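Local atomic coordinates of endoglucanase A (Clostridium acetobutylicum, PDB entry 3IK2), a protein that probably hydrolyses internal beta-1,4-glycosidic bonds of cellulose and related glucans as a family 44 glycoside hydrolase. Residues Ala34-Gly39 with Phe381-Glu386; Thr102-Gly107 with Asp153-Tyr158; Glu281-Gly286 with Thr316-Ile321; Lys391-Gln396 with Asn477-Thr482. One frame throughout, in Å; residues are numbered along the deposited sequence.

Contact 1: Ala34-Gly39 with Phe381-Glu386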
loop_
_atom_site.group_PDB
_atom_site.type_symbol
_atom_site.label_atom_id
_atom_site.label_comp_id
_atom_site.label_asym_id
_atom_site.label_seq_id
_atom_site.Cartn_x
_atom_site.Cartn_y
_atom_site.Cartn_z
ATOM N N ALA A 34 -4.038 8.968 0.107
ATOM C CA ALA A 34 -4.778 7.810 -0.423
ATOM C C ALA A 34 -5.323 7.000 0.730
ATOM O O ALA A 34 -4.694 6.917 1.795
ATOM C CB ALA A 34 -3.912 6.930 -1.293
ATOM N N ARG A 35 -6.511 6.437 0.527
ATOM C CA ARG A 35 -7.126 5.575 1.540
ATOM C C ARG A 35 -7.731 4.321 0.901
ATOM O O ARG A 35 -8.264 4.389 -0.206
ATOM C CB ARG A 35 -8.158 6.363 2.382
ATOM C CG ARG A 35 -7.542 7.462 3.272
ATOM C CD ARG A 35 -8.625 8.450 3.734
ATOM N NE ARG A 35 -9.437 7.963 4.873
ATOM C CZ ARG A 35 -10.727 7.603 4.803
ATOM N NH1 ARG A 35 -11.397 7.686 3.661
ATOM N NH2 ARG A 35 -11.363 7.191 5.894
ATOM N N ARG A 36 -7.580 3.180 1.577
ATOM C CA ARG A 36 -8.165 1.902 1.132
ATOM C C ARG A 36 -9.199 1.375 2.120
ATOM O O ARG A 36 -8.973 1.423 3.343
ATOM C CB ARG A 36 -7.060 0.837 0.966
ATOM C CG ARG A 36 -7.506 -0.641 0.811
ATOM C CD ARG A 36 -6.280 -1.438 0.520
ATOM N NE ARG A 36 -6.387 -2.844 0.131
ATOM C CZ ARG A 36 -6.202 -3.878 0.958
ATOM N NH1 ARG A 36 -6.023 -3.695 2.269
ATOM N NH2 ARG A 36 -6.229 -5.111 0.490
ATOM N N ILE A 37 -10.312 0.852 1.600
ATOM C CA ILE A 37 -11.167 -0.044 2.400
ATOM C C ILE A 37 -11.025 -1.443 1.806
ATOM O O ILE A 37 -11.372 -1.673 0.653
ATOM C CB ILE A 37 -12.645 0.431 2.574
ATOM C CG1 ILE A 37 -13.424 -0.552 3.478
ATOM C CG2 ILE A 37 -13.359 0.716 1.220
ATOM C CD1 ILE A 37 -14.911 -0.174 3.719
ATOM N N GLY A 38 -10.416 -2.343 2.582
ATOM C CA GLY A 38 -10.001 -3.659 2.084
ATOM C C GLY A 38 -9.542 -4.592 3.182
ATOM O O GLY A 38 -9.821 -4.365 4.363
ATOM N N GLY A 39 -8.838 -5.654 2.805
ATOM C CA GLY A 39 -8.341 -6.610 3.803
ATOM C C GLY A 39 -9.338 -7.751 4.019
ATOM O O GLY A 39 -10.300 -7.928 3.257
ATOM N N PHE A 381 0.902 3.345 -5.884
ATOM C CA PHE A 381 -0.082 3.379 -4.799
ATOM C C PHE A 381 0.460 2.552 -3.630
ATOM O O PHE A 381 1.017 1.460 -3.819
ATOM C CB PHE A 381 -1.422 2.815 -5.309
ATOM C CG PHE A 381 -2.581 2.925 -4.313
ATOM C CD1 PHE A 381 -3.490 3.985 -4.398
ATOM C CD2 PHE A 381 -2.777 1.947 -3.326
ATOM C CE1 PHE A 381 -4.578 4.089 -3.481
ATOM C CE2 PHE A 381 -3.844 2.045 -2.410
ATOM C CZ PHE A 381 -4.742 3.123 -2.484
ATOM N N ALA A 382 0.310 3.066 -2.418
ATOM C CA ALA A 382 0.632 2.264 -1.250
ATOM C C ALA A 382 -0.230 2.717 -0.072
ATOM O O ALA A 382 -0.453 3.905 0.103
ATOM C CB ALA A 382 2.118 2.382 -0.911
ATOM N N THR A 383 -0.715 1.749 0.688
ATOM C CA THR A 383 -1.528 1.979 1.855
ATOM C C THR A 383 -0.977 1.121 3.026
ATOM O O THR A 383 -0.915 -0.117 2.974
ATOM C CB THR A 383 -3.065 1.785 1.599
ATOM O OG1 THR A 383 -3.308 0.660 0.754
ATOM C CG2 THR A 383 -3.675 3.005 0.920
ATOM N N TYR A 384 -0.501 1.828 4.044
ATOM C CA TYR A 384 -0.053 1.258 5.285
ATOM C C TYR A 384 -1.234 0.548 5.958
ATOM O O TYR A 384 -2.384 0.973 5.801
ATOM C CB TYR A 384 0.427 2.436 6.133
ATOM C CG TYR A 384 0.638 2.165 7.596
ATOM C CD1 TYR A 384 1.864 1.673 8.053
ATOM C CD2 TYR A 384 -0.363 2.440 8.521
ATOM C CE1 TYR A 384 2.071 1.433 9.372
ATOM C CE2 TYR A 384 -0.157 2.209 9.868
ATOM C CZ TYR A 384 1.074 1.708 10.283
ATOM O OH TYR A 384 1.325 1.467 11.618
ATOM N N TRP A 385 -0.931 -0.546 6.672
ATOM C CA TRP A 385 -1.880 -1.312 7.468
ATOM C C TRP A 385 -1.405 -1.299 8.935
ATOM O O TRP A 385 -0.282 -1.717 9.228
ATOM C CB TRP A 385 -2.044 -2.775 6.981
ATOM C CG TRP A 385 -3.140 -3.476 7.739
ATOM C CD1 TRP A 385 -3.031 -4.074 8.976
ATOM C CD2 TRP A 385 -4.530 -3.638 7.337
ATOM N NE1 TRP A 385 -4.265 -4.575 9.368
ATOM C CE2 TRP A 385 -5.193 -4.327 8.383
ATOM C CE3 TRP A 385 -5.267 -3.285 6.189
ATOM C CZ2 TRP A 385 -6.563 -4.641 8.329
ATOM C CZ3 TRP A 385 -6.641 -3.604 6.134
ATOM C CH2 TRP A 385 -7.265 -4.276 7.197
ATOM N N GLU A 386 -2.277 -0.807 9.817
ATOM C CA GLU A 386 -2.046 -0.672 11.244
ATOM C C GLU A 386 -1.975 -2.020 11.951
ATOM O O GLU A 386 -2.913 -2.816 11.855
ATOM C CB GLU A 386 -3.182 0.162 11.856
ATOM C CG GLU A 386 -3.058 0.374 13.384
ATOM C CD GLU A 386 -1.719 0.892 13.788
ATOM O OE1 GLU A 386 -1.207 0.456 14.845
ATOM O OE2 GLU A 386 -1.174 1.753 13.053
#

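Contact 2: Thr102-Gly107 with Asp153-Tyr158. With ACT (acetate ion), chain I.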
loop_
_atom_site.group_PDB
_atom_site.type_symbol
_atom_site.label_atom_id
_atom_site.label_comp_id
_atom_site.label_asym_id
_atom_site.label_seq_id
_atom_site.Cartn_x
_atom_site.Cartn_y
_atom_site.Cartn_z
ATOM N N THR A 102 -12.851 -2.131 -2.039
ATOM C CA THR A 102 -12.811 -3.550 -2.396
ATOM C C THR A 102 -14.162 -4.148 -2.821
ATOM O O THR A 102 -15.182 -3.922 -2.164
ATOM C CB THR A 102 -12.222 -4.382 -1.255
ATOM O OG1 THR A 102 -10.924 -3.871 -0.935
ATOM C CG2 THR A 102 -12.052 -5.856 -1.672
ATOM N N LEU A 103 -14.131 -4.902 -3.925
ATOM C CA LEU A 103 -15.269 -5.726 -4.415
ATOM C C LEU A 103 -15.042 -7.207 -4.080
ATOM O O LEU A 103 -13.914 -7.621 -3.766
ATOM C CB LEU A 103 -15.499 -5.514 -5.926
ATOM C CG LEU A 103 -15.671 -4.057 -6.376
ATOM C CD1 LEU A 103 -15.736 -3.985 -7.892
ATOM C CD2 LEU A 103 -16.935 -3.388 -5.755
ATOM N N GLN A 104 -16.127 -7.980 -4.067
ATOM C CA GLN A 104 -16.115 -9.346 -3.515
ATOM C C GLN A 104 -16.018 -10.369 -4.650
ATOM O O GLN A 104 -16.650 -10.212 -5.687
ATOM C CB GLN A 104 -17.368 -9.611 -2.662
ATOM C CG GLN A 104 -17.452 -8.795 -1.363
ATOM C CD GLN A 104 -17.495 -7.276 -1.609
ATOM O OE1 GLN A 104 -18.280 -6.796 -2.413
ATOM N NE2 GLN A 104 -16.635 -6.529 -0.930
ATOM N N ALA A 105 -15.186 -11.388 -4.451
ATOM C CA ALA A 105 -14.977 -12.432 -5.454
ATOM C C ALA A 105 -14.900 -13.819 -4.787
ATOM O O ALA A 105 -15.020 -14.844 -5.475
ATOM C CB ALA A 105 -13.714 -12.144 -6.300
ATOM N N GLY A 106 -14.740 -13.843 -3.461
ATOM C CA GLY A 106 -14.594 -15.099 -2.702
ATOM C C GLY A 106 -15.669 -16.125 -3.032
ATOM O O GLY A 106 -15.374 -17.316 -3.225
ATOM N N GLY A 107 -16.912 -15.643 -3.098
ATOM C CA GLY A 107 -18.047 -16.388 -3.631
ATOM C C GLY A 107 -19.346 -16.114 -2.886
ATOM O O GLY A 107 -20.417 -16.276 -3.445
ATOM N N ASP A 153 -21.977 -5.651 -10.122
ATOM C CA ASP A 153 -22.228 -4.519 -11.039
ATOM C C ASP A 153 -23.198 -3.516 -10.431
ATOM O O ASP A 153 -23.036 -2.313 -10.583
ATOM C CB ASP A 153 -22.722 -4.976 -12.422
ATOM C CG ASP A 153 -23.973 -5.850 -12.371
ATOM O OD1 ASP A 153 -24.472 -6.279 -11.306
ATOM O OD2 ASP A 153 -24.446 -6.150 -13.460
ATOM N N GLU A 154 -24.203 -4.038 -9.737
ATOM C CA GLU A 154 -25.206 -3.219 -9.099
ATOM C C GLU A 154 -24.571 -2.345 -7.997
ATOM O O GLU A 154 -24.954 -1.180 -7.816
ATOM C CB GLU A 154 -26.317 -4.120 -8.547
ATOM C CG GLU A 154 -27.498 -3.368 -8.023
ATOM C CD GLU A 154 -28.704 -4.245 -7.821
ATOM O OE1 GLU A 154 -28.628 -5.181 -7.003
ATOM O OE2 GLU A 154 -29.730 -3.999 -8.506
ATOM N N PHE A 155 -23.584 -2.922 -7.307
ATOM C CA PHE A 155 -22.812 -2.273 -6.244
ATOM C C PHE A 155 -21.983 -1.096 -6.776
ATOM O O PHE A 155 -22.032 0.014 -6.214
ATOM C CB PHE A 155 -21.920 -3.360 -5.589
ATOM C CG PHE A 155 -21.084 -2.894 -4.389
ATOM C CD1 PHE A 155 -21.286 -1.648 -3.775
ATOM C CD2 PHE A 155 -20.105 -3.744 -3.869
ATOM C CE1 PHE A 155 -20.471 -1.247 -2.652
ATOM C CE2 PHE A 155 -19.308 -3.361 -2.763
ATOM C CZ PHE A 155 -19.505 -2.098 -2.172
ATOM N N VAL A 156 -21.217 -1.323 -7.850
ATOM C CA VAL A 156 -20.340 -0.293 -8.386
ATOM C C VAL A 156 -21.251 0.813 -8.918
ATOM O O VAL A 156 -21.015 2.003 -8.666
ATOM C CB VAL A 156 -19.435 -0.848 -9.531
ATOM C CG1 VAL A 156 -18.509 0.231 -10.067
ATOM C CG2 VAL A 156 -18.592 -2.023 -9.045
ATOM N N ASN A 157 -22.309 0.401 -9.613
ATOM C CA ASN A 157 -23.294 1.321 -10.169
ATOM C C ASN A 157 -23.872 2.273 -9.097
ATOM O O ASN A 157 -24.038 3.441 -9.356
ATOM C CB ASN A 157 -24.431 0.557 -10.877
ATOM C CG ASN A 157 -25.420 1.494 -11.566
ATOM O OD1 ASN A 157 -25.134 2.036 -12.647
ATOM N ND2 ASN A 157 -26.588 1.699 -10.944
ATOM N N TYR A 158 -24.154 1.752 -7.907
ATOM C CA TYR A 158 -24.637 2.553 -6.779
ATOM C C TYR A 158 -23.602 3.614 -6.403
ATOM O O TYR A 158 -23.942 4.753 -6.124
ATOM C CB TYR A 158 -24.947 1.655 -5.561
ATOM C CG TYR A 158 -25.404 2.438 -4.336
ATOM C CD1 TYR A 158 -26.756 2.672 -4.102
ATOM C CD2 TYR A 158 -24.481 2.960 -3.435
ATOM C CE1 TYR A 158 -27.177 3.404 -3.017
ATOM C CE2 TYR A 158 -24.885 3.715 -2.360
ATOM C CZ TYR A 158 -26.234 3.926 -2.150
ATOM O OH TYR A 158 -26.635 4.650 -1.062
HETATM C C ACT I . -29.548 3.551 -11.748
HETATM O O ACT I . -28.413 3.682 -12.249
HETATM O OXT ACT I . -29.964 2.375 -11.569
HETATM C CH3 ACT I . -30.363 4.753 -11.373
#

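Contact 3: Glu281-Gly286 with Thr316-Ile321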
loop_
_atom_site.group_PDB
_atom_site.type_symbol
_atom_site.label_atom_id
_atom_site.label_comp_id
_atom_site.label_asym_id
_atom_site.label_seq_id
_atom_site.Cartn_x
_atom_site.Cartn_y
_atom_site.Cartn_z
ATOM N N GLU A 281 9.443 -10.341 6.030
ATOM C CA GLU A 281 9.833 -11.566 6.703
ATOM C C GLU A 281 11.214 -11.415 7.350
ATOM O O GLU A 281 11.639 -12.265 8.141
ATOM C CB GLU A 281 9.840 -12.732 5.703
ATOM C CG GLU A 281 8.454 -13.159 5.222
ATOM C CD GLU A 281 7.770 -14.149 6.152
ATOM O OE1 GLU A 281 8.106 -14.207 7.345
ATOM O OE2 GLU A 281 6.862 -14.867 5.699
ATOM N N ALA A 282 11.892 -10.317 7.013
ATOM C CA ALA A 282 13.198 -9.950 7.572
ATOM C C ALA A 282 13.247 -10.120 9.092
ATOM O O ALA A 282 12.330 -9.697 9.810
ATOM C CB ALA A 282 13.531 -8.504 7.187
ATOM N N LYS A 283 14.300 -10.777 9.576
ATOM C CA LYS A 283 14.465 -10.980 11.009
ATOM C C LYS A 283 15.710 -10.282 11.500
ATOM O O LYS A 283 16.695 -10.119 10.742
ATOM C CB LYS A 283 14.599 -12.476 11.335
ATOM C CG LYS A 283 13.370 -13.334 10.972
ATOM C CD LYS A 283 13.739 -14.817 11.080
ATOM C CE LYS A 283 13.978 -15.138 12.547
ATOM N NZ LYS A 283 14.301 -16.554 12.781
ATOM N N GLY A 284 15.667 -9.894 12.772
ATOM C CA GLY A 284 16.884 -9.569 13.535
ATOM C C GLY A 284 16.706 -9.994 14.990
ATOM O O GLY A 284 15.592 -9.993 15.497
ATOM N N GLY A 285 17.802 -10.371 15.653
ATOM C CA GLY A 285 17.765 -10.841 17.035
ATOM C C GLY A 285 16.799 -11.992 17.228
ATOM O O GLY A 285 16.178 -12.126 18.287
ATOM N N GLY A 286 16.694 -12.833 16.202
ATOM C CA GLY A 286 15.773 -13.973 16.207
ATOM C C GLY A 286 14.301 -13.638 16.160
ATOM O O GLY A 286 13.483 -14.459 16.552
ATOM N N THR A 316 21.242 -8.620 1.714
ATOM C CA THR A 316 20.666 -9.931 2.068
ATOM C C THR A 316 19.959 -9.874 3.429
ATOM O O THR A 316 20.559 -9.495 4.463
ATOM C CB THR A 316 21.721 -11.075 2.088
ATOM O OG1 THR A 316 22.396 -11.114 0.837
ATOM C CG2 THR A 316 21.037 -12.419 2.263
ATOM N N GLU A 317 18.685 -10.240 3.429
ATOM C CA GLU A 317 17.905 -10.175 4.656
ATOM C C GLU A 317 17.879 -11.562 5.263
ATOM O O GLU A 317 18.034 -12.540 4.545
ATOM C CB GLU A 317 16.475 -9.650 4.404
ATOM C CG GLU A 317 15.494 -10.674 3.821
ATOM C CD GLU A 317 14.080 -10.136 3.662
ATOM O OE1 GLU A 317 13.943 -8.895 3.540
ATOM O OE2 GLU A 317 13.116 -10.950 3.651
ATOM N N ASP A 318 17.712 -11.624 6.583
ATOM C CA ASP A 318 17.528 -12.874 7.291
ATOM C C ASP A 318 16.075 -13.307 7.259
ATOM O O ASP A 318 15.281 -12.929 8.121
ATOM C CB ASP A 318 18.004 -12.726 8.729
ATOM C CG ASP A 318 17.934 -14.024 9.515
ATOM O OD1 ASP A 318 17.553 -15.098 8.960
ATOM O OD2 ASP A 318 18.269 -13.944 10.719
ATOM N N SER A 319 15.735 -14.108 6.255
ATOM C CA SER A 319 14.392 -14.674 6.150
ATOM C C SER A 319 14.437 -15.932 5.256
ATOM O O SER A 319 15.458 -16.208 4.589
ATOM C CB SER A 319 13.424 -13.611 5.589
ATOM O OG SER A 319 13.727 -13.307 4.234
ATOM N N TRP A 320 13.343 -16.681 5.205
ATOM C CA TRP A 320 13.267 -17.797 4.244
ATOM C C TRP A 320 13.295 -17.323 2.778
ATOM O O TRP A 320 13.744 -18.062 1.892
ATOM C CB TRP A 320 12.026 -18.665 4.504
ATOM C CG TRP A 320 10.694 -17.977 4.253
ATOM C CD1 TRP A 320 9.929 -17.362 5.171
ATOM C CD2 TRP A 320 9.981 -17.886 3.006
ATOM N NE1 TRP A 320 8.793 -16.862 4.590
ATOM C CE2 TRP A 320 8.785 -17.191 3.266
ATOM C CE3 TRP A 320 10.233 -18.336 1.696
ATOM C CZ2 TRP A 320 7.841 -16.909 2.273
ATOM C CZ3 TRP A 320 9.295 -18.065 0.718
ATOM C CH2 TRP A 320 8.108 -17.345 1.016
ATOM N N ILE A 321 12.776 -16.110 2.518
ATOM C CA ILE A 321 12.885 -15.512 1.195
ATOM C C ILE A 321 14.366 -15.270 0.874
ATOM O O ILE A 321 14.869 -15.723 -0.166
ATOM C CB ILE A 321 12.073 -14.181 1.059
ATOM C CG1 ILE A 321 10.727 -14.283 1.807
ATOM C CG2 ILE A 321 11.889 -13.828 -0.414
ATOM C CD1 ILE A 321 9.883 -13.008 1.754
HETATM O O HOH W 1 10.579 -10.135 3.484
HETATM O O HOH W 2 17.067 -9.281 8.168
HETATM O O HOH W 3 17.247 -16.019 13.113
HETATM O O HOH W 4 17.615 -13.113 13.325
#

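Contact 4: Lys391-Gln396 with Asn477-Thr482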
loop_
_atom_site.group_PDB
_atom_site.type_symbol
_atom_site.label_atom_id
_atom_site.label_comp_id
_atom_site.label_asym_id
_atom_site.label_seq_id
_atom_site.Cartn_x
_atom_site.Cartn_y
_atom_site.Cartn_z
ATOM N N LYS A 391 -0.917 2.574 18.228
ATOM C CA LYS A 391 0.296 3.064 18.893
ATOM C C LYS A 391 1.379 3.293 17.844
ATOM O O LYS A 391 2.342 2.557 17.765
ATOM C CB LYS A 391 0.729 2.089 19.987
ATOM C CG LYS A 391 -0.279 2.062 21.174
ATOM C CD LYS A 391 0.156 1.074 22.234
ATOM C CE LYS A 391 -0.315 -0.326 21.875
ATOM N NZ LYS A 391 0.212 -1.305 22.873
ATOM N N ASN A 392 1.175 4.329 17.030
ATOM C CA ASN A 392 1.885 4.508 15.764
ATOM C C ASN A 392 2.462 5.900 15.562
ATOM O O ASN A 392 2.568 6.369 14.411
ATOM C CB ASN A 392 0.936 4.160 14.598
ATOM C CG ASN A 392 -0.411 4.950 14.639
ATOM O OD1 ASN A 392 -0.559 5.979 15.330
ATOM N ND2 ASN A 392 -1.383 4.467 13.860
ATOM N N ASN A 393 2.820 6.564 16.661
ATOM C CA ASN A 393 3.279 7.962 16.617
ATOM C C ASN A 393 4.490 8.181 15.719
ATOM O O ASN A 393 4.611 9.215 15.079
ATOM C CB ASN A 393 3.532 8.550 18.042
ATOM C CG ASN A 393 4.536 7.718 18.868
ATOM O OD1 ASN A 393 4.418 6.497 18.942
ATOM N ND2 ASN A 393 5.499 8.387 19.511
ATOM N N TYR A 394 5.404 7.227 15.672
ATOM C CA TYR A 394 6.543 7.361 14.748
ATOM C C TYR A 394 6.209 7.055 13.283
ATOM O O TYR A 394 6.791 7.637 12.396
ATOM C CB TYR A 394 7.746 6.544 15.219
ATOM C CG TYR A 394 8.608 7.258 16.249
ATOM C CD1 TYR A 394 9.674 8.086 15.855
ATOM C CD2 TYR A 394 8.368 7.093 17.619
ATOM C CE1 TYR A 394 10.473 8.736 16.804
ATOM C CE2 TYR A 394 9.159 7.726 18.571
ATOM C CZ TYR A 394 10.210 8.547 18.167
ATOM O OH TYR A 394 10.981 9.179 19.138
ATOM N N VAL A 395 5.264 6.144 13.040
ATOM C CA VAL A 395 4.691 5.985 11.714
ATOM C C VAL A 395 4.059 7.317 11.267
ATOM O O VAL A 395 4.272 7.776 10.135
ATOM C CB VAL A 395 3.673 4.803 11.636
ATOM C CG1 VAL A 395 2.779 4.920 10.360
ATOM C CG2 VAL A 395 4.410 3.454 11.662
ATOM N N GLN A 396 3.312 7.960 12.159
ATOM C CA GLN A 396 2.704 9.226 11.774
ATOM C C GLN A 396 3.779 10.265 11.473
ATOM O O GLN A 396 3.650 11.008 10.513
ATOM C CB GLN A 396 1.742 9.724 12.857
ATOM C CG GLN A 396 0.586 8.801 13.092
ATOM C CD GLN A 396 -0.526 9.453 13.897
ATOM O OE1 GLN A 396 -0.855 10.608 13.672
ATOM N NE2 GLN A 396 -1.139 8.694 14.793
ATOM N N ASN A 477 14.402 10.882 20.563
ATOM C CA ASN A 477 13.963 11.648 21.719
ATOM C C ASN A 477 12.493 12.112 21.601
ATOM O O ASN A 477 11.794 12.229 22.611
ATOM C CB ASN A 477 14.947 12.807 21.950
ATOM C CG ASN A 477 16.393 12.301 22.329
ATOM O OD1 ASN A 477 17.395 12.653 21.667
ATOM N ND2 ASN A 477 16.487 11.475 23.399
ATOM N N SER A 478 12.028 12.358 20.376
ATOM C CA SER A 478 10.595 12.656 20.135
ATOM C C SER A 478 10.136 12.381 18.713
ATOM O O SER A 478 10.882 12.664 17.766
ATOM C CB SER A 478 10.245 14.102 20.473
ATOM O OG SER A 478 8.880 14.333 20.150
ATOM N N SER A 479 8.919 11.824 18.591
ATOM C CA SER A 479 8.190 11.680 17.311
ATOM C C SER A 479 7.714 13.010 16.702
ATOM O O SER A 479 7.433 13.083 15.506
ATOM C CB SER A 479 6.992 10.711 17.433
ATOM O OG SER A 479 6.055 11.101 18.440
ATOM N N ASN A 480 7.605 14.044 17.539
ATOM C CA ASN A 480 7.176 15.357 17.102
ATOM C C ASN A 480 8.206 15.942 16.163
ATOM O O ASN A 480 9.387 15.935 16.459
ATOM C CB ASN A 480 6.965 16.276 18.301
ATOM C CG ASN A 480 5.830 15.811 19.192
ATOM O OD1 ASN A 480 5.871 15.994 20.405
ATOM N ND2 ASN A 480 4.807 15.207 18.592
ATOM N N ILE A 481 7.768 16.398 14.999
ATOM C CA ILE A 481 8.711 16.952 14.047
ATOM C C ILE A 481 9.052 18.365 14.504
ATOM O O ILE A 481 8.170 19.213 14.622
ATOM C CB ILE A 481 8.155 16.946 12.626
ATOM C CG1 ILE A 481 8.037 15.499 12.108
ATOM C CG2 ILE A 481 9.034 17.768 11.709
ATOM C CD1 ILE A 481 7.159 15.393 10.885
ATOM N N THR A 482 10.334 18.599 14.772
ATOM C CA THR A 482 10.794 19.918 15.203
ATOM C C THR A 482 11.621 20.558 14.097
ATOM O O THR A 482 12.355 19.879 13.397
ATOM C CB THR A 482 11.613 19.830 16.504
ATOM O OG1 THR A 482 12.773 18.994 16.295
ATOM C CG2 THR A 482 10.761 19.259 17.643
#

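Contact 1: Ala34-Gly39 with Phe381-Glu386
Arg35 and Thr383 are the nearest residues by CA, 6.7 Å apart. Strands 34-37 and 381-384 cross at 66°, and no hydrogen bond joins them. They are not neighbours in the sheet, because the short strand 22-23 lies between them. The contact is made mainly by side chains in the barrel interior.

At one end, Ala34 CB meets the Phe381 ring at CE1, 3.6 Å away. Arg36 and Thr383 come next and cross at about a right angle. Thr383 OG1 sits 3.6 Å from Arg36 CD. This hydroxyl is not bonded to Arg36; its hydrogen bond is to Ser351 O. Arg36 has CG anti to its backbone N (chi1 167°), and its chain then runs extended to NE. This carries the guanidinium past Thr383 to Trp385, where NH1 lies 3.9 Å from CZ3. The guanidinium and indole planes stand 76° apart, so the two groups do not stack. Arg36 NH1 also forms a salt bridge with Glu352 OE2. Gly38 CA lies over one guanidinium face. Gly38 O meets the indole edge at CZ3, 3.7 Å away.

Gly38, Gly39 and Trp385 lie at the C-terminal mouth of the eight-stranded TIM-like barrel, the end where glycoside hydrolases of this fold bind substrate.

Contact 2: Thr102-Gly107 with Asp153-Tyr158
The Phe155 ring meets Gln104 at its edge, where OE1 lies near the ring plane and 3.6 Å from CE2. The amide plane is turned 30° from the ring. Leu103 CD2 approaches the same CD2-CE2 bond obliquely from the other side of the ring plane, 3.7 Å from Phe155 CD2. Beyond the segments, Trp47 stacks on this ring and Tyr84 packs edge-to-face with it.

Phe155 has CG anti to its backbone N (chi1 -177°), which points the ring from helix 152-163 toward the end of strand 99-103. Leu103 spreads its two methyls over neighbouring helix residues. While CD2 touches Phe155, CD1 meets Val156 CG2 at 3.7 Å.

Gln104 is bent at chi2 (61°), and the amide folds back over the end of strand 99-103. NE2 donates to Thr102 O at 3.2 Å, from well above the carbonyl plane. It also bonds to Ser42 O, so two carbonyls hold the amide and fix which end faces the ring. On another side of the helix, Asn157 ND2 donates to an acetate oxygen at 3.0 Å in a nearly straight bond; the acetate probably came from the crystallisation liquor.

The helix lies within the connection from strand 99-103 to its parallel neighbour 174-177, a beta-alpha-beta crossover. No hydrogen bond spans the contact. Cohesion is apolar, with a weak attraction likely between the amide oxygen and the positive C-H rim of the ring.

Contact 3: Glu281-Gly286 with Thr316-Ile321
Glu281 and Ala282 lead into, and Lys283 begins, the small beta hairpin of strands 283-284 and 287-288, and they lie against the N-terminal cap of helix 320-324. Ser319 is the N-cap residue, and its OG caps the backbone N of Gly322. The same hydroxyl donates to Glu317 OE2, on the anti lone pair.

Ser319 CB packs 3.4 Å from Glu281 O. Glu281 itself bends at chi2 (-85°), which turns its carboxylate toward Trp320. Trp320 NE1 donates to Glu281 OE2 at 3.0 Å, with a nearly straight N-H (164°). The oxygen lies close to the indole plane, but the donor reaches it from above the carboxylate plane. The two planes are 76° apart. Ile321 CD1 touches the Glu281 chain, 3.8 Å from CG, and Ile321 CG1 lies over one face of the indole.

Further along, Lys283 N donates to Asp318 O at 2.8 Å. Waters supply much of the remaining polar contact. One links Glu281 N to Glu317 OE2, and another links Lys283 O to Asp318 N. A third joins Gly286 N to Asp318 OD2. Lys283 NZ stays 5.2 Å from Asp318 OD2; one water bonds to NZ and weakly to OD2, so any attraction between the charges is probably modest.

Ala282 CB meets Glu317 OE1 at 3.7 Å, and that oxygen is bonded to Ser309 OG. The contact lies in the long excursion between barrel strands 273-278 and 347-353. It ties the hairpin, which follows strand 273-278, to the start of helix 320-324, beyond helix 297-305.

Contact 4: Lys391-Gln396 with Asn477-Thr482
Asn393 and Tyr394, in the first turn of helix 393-403, both close on Ser479. Just ahead of them Asn392 holds the N-cap position, but its side chain caps no backbone N. Its OD1 instead accepts a nearly straight bond from Gln396 NE2, 2.8 Å long.

Asn393 has CG between its backbone N and carbonyl carbon (chi1 56°), which swings the amide toward Ser479. ND2 donates to Ser479 OG at 3.0 Å, with the hydroxyl slightly tilted from the amide plane.

Tyr394 presents a ring face to Ser479. CB sits 3.7 Å from the ring centroid and only 5° off its normal, a CH-pi contact. Tyr394 OH lies 3.3 Å from Ser478 C, and its hydrogen bond goes to Asp475 O. The phenol is thus held at its tip and covered on a face. Ser478 OG accepts from Asn480 N at 2.9 Å, an ST turn at the corner of the chain.

Helix 393-403 follows the last barrel strand, 379-384. The corner comes between strands 468-475 and 481-484, so the contact joins the barrel to the edge of the nine-stranded sheet.

Overall arrangement
The chain starts with strand 2-15 of the nine-stranded sheet and then enters the barrel. Contact 1 opens there at residues 34-39 and closes only at 381-386, spanning nearly the whole barrel. Contacts 2 and 3 both open and close within that span, one after the other and about 38 Å apart between centres. Contact 4 opens after contact 1 has closed; the chain then builds much of the nine-stranded sheet before 477-482 returns to the start of helix 393-403. No two contacts cross. Contact 1 touches contact 2 through a probable hydrogen bond from Thr102 OG1 to Ile37 O, across neighbouring strands. It touches contact 4 through another, from Asn392 ND2 to Glu386 OE2. Contact 3 stands apart.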